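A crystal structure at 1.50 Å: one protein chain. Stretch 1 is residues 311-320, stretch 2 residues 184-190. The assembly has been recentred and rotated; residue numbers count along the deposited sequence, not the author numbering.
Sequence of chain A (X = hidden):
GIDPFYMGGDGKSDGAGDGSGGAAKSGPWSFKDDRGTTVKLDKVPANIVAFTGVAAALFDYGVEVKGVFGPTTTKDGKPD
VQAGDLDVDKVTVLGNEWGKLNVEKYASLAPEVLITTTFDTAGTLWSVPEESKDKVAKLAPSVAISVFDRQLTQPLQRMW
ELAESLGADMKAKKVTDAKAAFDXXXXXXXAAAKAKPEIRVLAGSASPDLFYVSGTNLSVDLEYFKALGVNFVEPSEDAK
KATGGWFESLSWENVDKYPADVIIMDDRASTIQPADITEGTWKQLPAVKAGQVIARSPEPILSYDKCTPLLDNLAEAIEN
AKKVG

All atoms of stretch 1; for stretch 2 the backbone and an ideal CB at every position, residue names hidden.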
# COMPACT_ATOMS: atom_id res chain seq x y z
N LEU A 311 -3.63 9.66 5.80
CA LEU A 311 -4.73 10.29 6.53
C LEU A 311 -4.76 11.82 6.40
O LEU A 311 -5.80 12.40 6.06
CB LEU A 311 -4.67 9.88 8.03
CG LEU A 311 -4.82 8.41 8.28
CD1 LEU A 311 -4.30 8.14 9.66
CD2 LEU A 311 -6.26 8.02 8.15
N ASP A 312 -3.58 12.45 6.60
CA ASP A 312 -3.52 13.94 6.45
C ASP A 312 -3.92 14.34 5.05
O ASP A 312 -4.59 15.38 4.91
CB ASP A 312 -2.08 14.45 6.78
CG ASP A 312 -1.83 14.59 8.23
OD1 ASP A 312 -2.76 14.90 9.04
OD2 ASP A 312 -0.63 14.42 8.63
N ASN A 313 -3.42 13.63 4.02
CA ASN A 313 -3.68 14.16 2.66
C ASN A 313 -5.17 14.10 2.35
O ASN A 313 -5.75 15.02 1.73
CB ASN A 313 -2.95 13.33 1.59
CG ASN A 313 -1.49 13.56 1.60
OD1 ASN A 313 -0.96 14.51 2.22
ND2 ASN A 313 -0.81 12.60 0.95
N LEU A 314 -5.81 13.02 2.74
CA LEU A 314 -7.25 12.87 2.48
C LEU A 314 -8.08 13.83 3.35
O LEU A 314 -9.03 14.45 2.86
CB LEU A 314 -7.67 11.37 2.69
CG LEU A 314 -9.18 11.15 2.44
CD1 LEU A 314 -9.63 11.55 1.01
CD2 LEU A 314 -9.44 9.68 2.56
N ALA A 315 -7.69 13.94 4.65
CA ALA A 315 -8.33 14.99 5.43
C ALA A 315 -8.24 16.40 4.81
O ALA A 315 -9.23 17.11 4.74
CB ALA A 315 -7.77 15.03 6.86
N GLU A 316 -7.03 16.78 4.38
CA GLU A 316 -6.82 18.08 3.77
C GLU A 316 -7.73 18.26 2.54
O GLU A 316 -8.32 19.33 2.35
CB GLU A 316 -5.34 18.23 3.39
CG GLU A 316 -5.04 19.57 2.71
CD GLU A 316 -3.60 19.65 2.33
OE1 GLU A 316 -3.01 18.76 1.69
OE2 GLU A 316 -2.99 20.64 2.73
N ALA A 317 -7.82 17.24 1.70
CA ALA A 317 -8.59 17.36 0.51
C ALA A 317 -10.07 17.55 0.87
O ALA A 317 -10.74 18.43 0.34
CB ALA A 317 -8.40 16.07 -0.37
N ILE A 318 -10.54 16.78 1.87
CA ILE A 318 -11.95 16.91 2.26
C ILE A 318 -12.24 18.25 2.92
O ILE A 318 -13.26 18.88 2.65
CB ILE A 318 -12.34 15.71 3.18
CG1 ILE A 318 -12.36 14.41 2.31
CG2 ILE A 318 -13.78 15.90 3.80
CD1 ILE A 318 -12.53 13.16 3.22
N GLU A 319 -11.34 18.68 3.77
CA GLU A 319 -11.49 19.99 4.47
C GLU A 319 -11.67 21.13 3.49
O GLU A 319 -12.49 22.02 3.74
CB GLU A 319 -10.22 20.27 5.36
CG GLU A 319 -10.14 19.37 6.57
CD GLU A 319 -8.75 19.20 7.12
OE1 GLU A 319 -7.78 19.86 6.57
OE2 GLU A 319 -8.57 18.40 8.09
N ASN A 320 -10.95 21.06 2.38
CA ASN A 320 -10.93 22.19 1.43
C ASN A 320 -11.79 21.98 0.21
O ASN A 320 -11.99 22.95 -0.54
CB ASN A 320 -9.50 22.43 1.11
CG ASN A 320 -8.77 22.88 2.38
OD1 ASN A 320 -8.01 22.11 3.04
ND2 ASN A 320 -9.04 24.13 2.79
N UNK A 184 -3.34 11.23 15.65
CA UNK A 184 -3.78 12.61 15.45
C UNK A 184 -4.38 12.77 14.03
O UNK A 184 -5.45 13.44 13.87
CB UNK A 184 -2.61 13.58 15.66
N UNK A 185 -3.73 12.21 13.03
CA UNK A 185 -4.22 12.35 11.67
C UNK A 185 -5.48 11.55 11.49
O UNK A 185 -6.33 11.97 10.69
CB UNK A 185 -3.16 11.91 10.66
N UNK A 186 -5.64 10.41 12.16
CA UNK A 186 -6.90 9.68 12.06
C UNK A 186 -8.04 10.51 12.68
O UNK A 186 -9.17 10.55 12.18
CB UNK A 186 -6.79 8.32 12.75
N UNK A 187 -7.79 11.13 13.87
CA UNK A 187 -8.84 12.00 14.42
C UNK A 187 -9.12 13.19 13.48
O UNK A 187 -10.28 13.63 13.40
CB UNK A 187 -8.43 12.51 15.80
N UNK A 188 -8.08 13.70 12.82
CA UNK A 188 -8.28 14.81 11.90
C UNK A 188 -9.18 14.34 10.74
O UNK A 188 -10.14 15.07 10.39
CB UNK A 188 -6.94 15.33 11.38
N UNK A 189 -8.98 13.15 10.18
CA UNK A 189 -9.85 12.69 9.06
C UNK A 189 -11.23 12.43 9.57
O UNK A 189 -12.19 12.78 8.90
CB UNK A 189 -9.30 11.43 8.40
N UNK A 190 -11.35 11.90 10.78
CA UNK A 190 -12.71 11.71 11.33
C UNK A 190 -13.45 13.01 11.44
O UNK A 190 -14.66 13.08 11.09
CB UNK A 190 -12.65 11.04 12.71

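Two helices run side by side in nearly the same direction, their axes 8.5 Å apart at closest approach and 24° from parallel. Every hidden position has helical backbone angles, so each residue must suit a helix, and the direction of CA-to-CB does most of the sorting.

At 184 the ideal CB has nothing of stretch 1 within 5.5 Å. Many residues would serve, polar ones most naturally. It is Lys184, an extended chain whose end leads away from the contact.

At 185 the bond points toward stretch 1, and space is short: the ideal CB already lies 3.4 Å from Asp312 OD1 and 3.6 Å from Leu311 CB. Small residues fit best, with alanine, glycine or serine all plausible. Ala185 is the deposited choice, its CB 3.6 Å from Leu311 CB.

Position 186 points away overall, yet its ideal CB is 4.0 Å from Leu311 CD1. A range of residues could be accommodated on this evidence, apolar ones gaining a little from the leucine. Ala186 keeps its CB 4.0 Å from Leu311 CD1, while that same leucine methyl comes closer to the backbone, 3.6 Å from Ala186 N.

Position 187 is out of reach of stretch 1, which sets no rule here; the residue is Ala187.

Position 188 points toward a groove floored by Ala315 and bordered by two acids, Asp312 and Glu319, with the ideal CB 4.8 Å from Asp312 OD1 and 4.8 Å from Glu319 OE2. A long basic chain is the obvious answer; lysine could reach for an acid, but arginine offers several donors at once. Arg188 stretches out with all its chi angles near 180° and sits as a knob among Asp312, Ala315, Glu316 and Glu319. Glu319 receives two hydrogen bonds, NE of Arg188 to OE2 and NH2 of Arg188 to OE1, both 2.8 Å and nearly straight, while NH1 of Arg188 reaches Asp312 OD1 at 3.0 Å. Salt bridges thus join the arginine to both acids. One water links Arg188 O to Glu319 OE2; another links Arg188 NH2 to Glu316 OE2.

At 189 the bond points sideways, but the helices are close, with the CA of 189 only 4.6 Å from Ala315 CA. The small alanine leaves a hollow among Leu311, Leu314 and Ile318, suited to leucine, methionine or isoleucine. Leu189 (t, p) turns its end inward: CD1 lies 3.9 Å from both Leu314 CG and Ile318 CD1, and CD2 3.7 Å from Leu311 CD2.

Position 190 points away; it is Arg190.

Stretch 2 (184-190) KAAARLR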
# COMPACT_ATOMS: atom_id res chain seq x y z
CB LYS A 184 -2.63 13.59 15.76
CG LYS A 184 -3.08 15.00 15.53
CD LYS A 184 -1.95 15.94 15.96
CE LYS A 184 -2.32 17.42 15.83
NZ LYS A 184 -1.20 18.27 16.49
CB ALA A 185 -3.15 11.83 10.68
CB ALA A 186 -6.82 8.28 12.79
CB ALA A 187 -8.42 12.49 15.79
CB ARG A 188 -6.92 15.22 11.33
CG ARG A 188 -7.04 16.35 10.25
CD ARG A 188 -5.67 16.58 9.53
NE ARG A 188 -5.91 17.59 8.50
CZ ARG A 188 -4.91 18.01 7.73
NH1 ARG A 188 -3.69 17.50 7.92
NH2 ARG A 188 -5.10 19.00 6.83
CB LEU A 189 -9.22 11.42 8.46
CG LEU A 189 -10.04 10.84 7.31
CD1 LEU A 189 -10.24 11.90 6.11
CD2 LEU A 189 -9.29 9.61 6.80
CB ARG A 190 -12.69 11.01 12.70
CG ARG A 190 -14.05 10.68 13.25
CD ARG A 190 -14.00 10.05 14.65
NE ARG A 190 -13.30 8.77 14.67
CZ ARG A 190 -12.08 8.52 15.18
NH1 ARG A 190 -11.31 9.48 15.72
NH2 ARG A 190 -11.60 7.27 15.19
O HOH W 1 -9.98 18.01 10.44
O HOH W 2 -3.03 20.60 5.59
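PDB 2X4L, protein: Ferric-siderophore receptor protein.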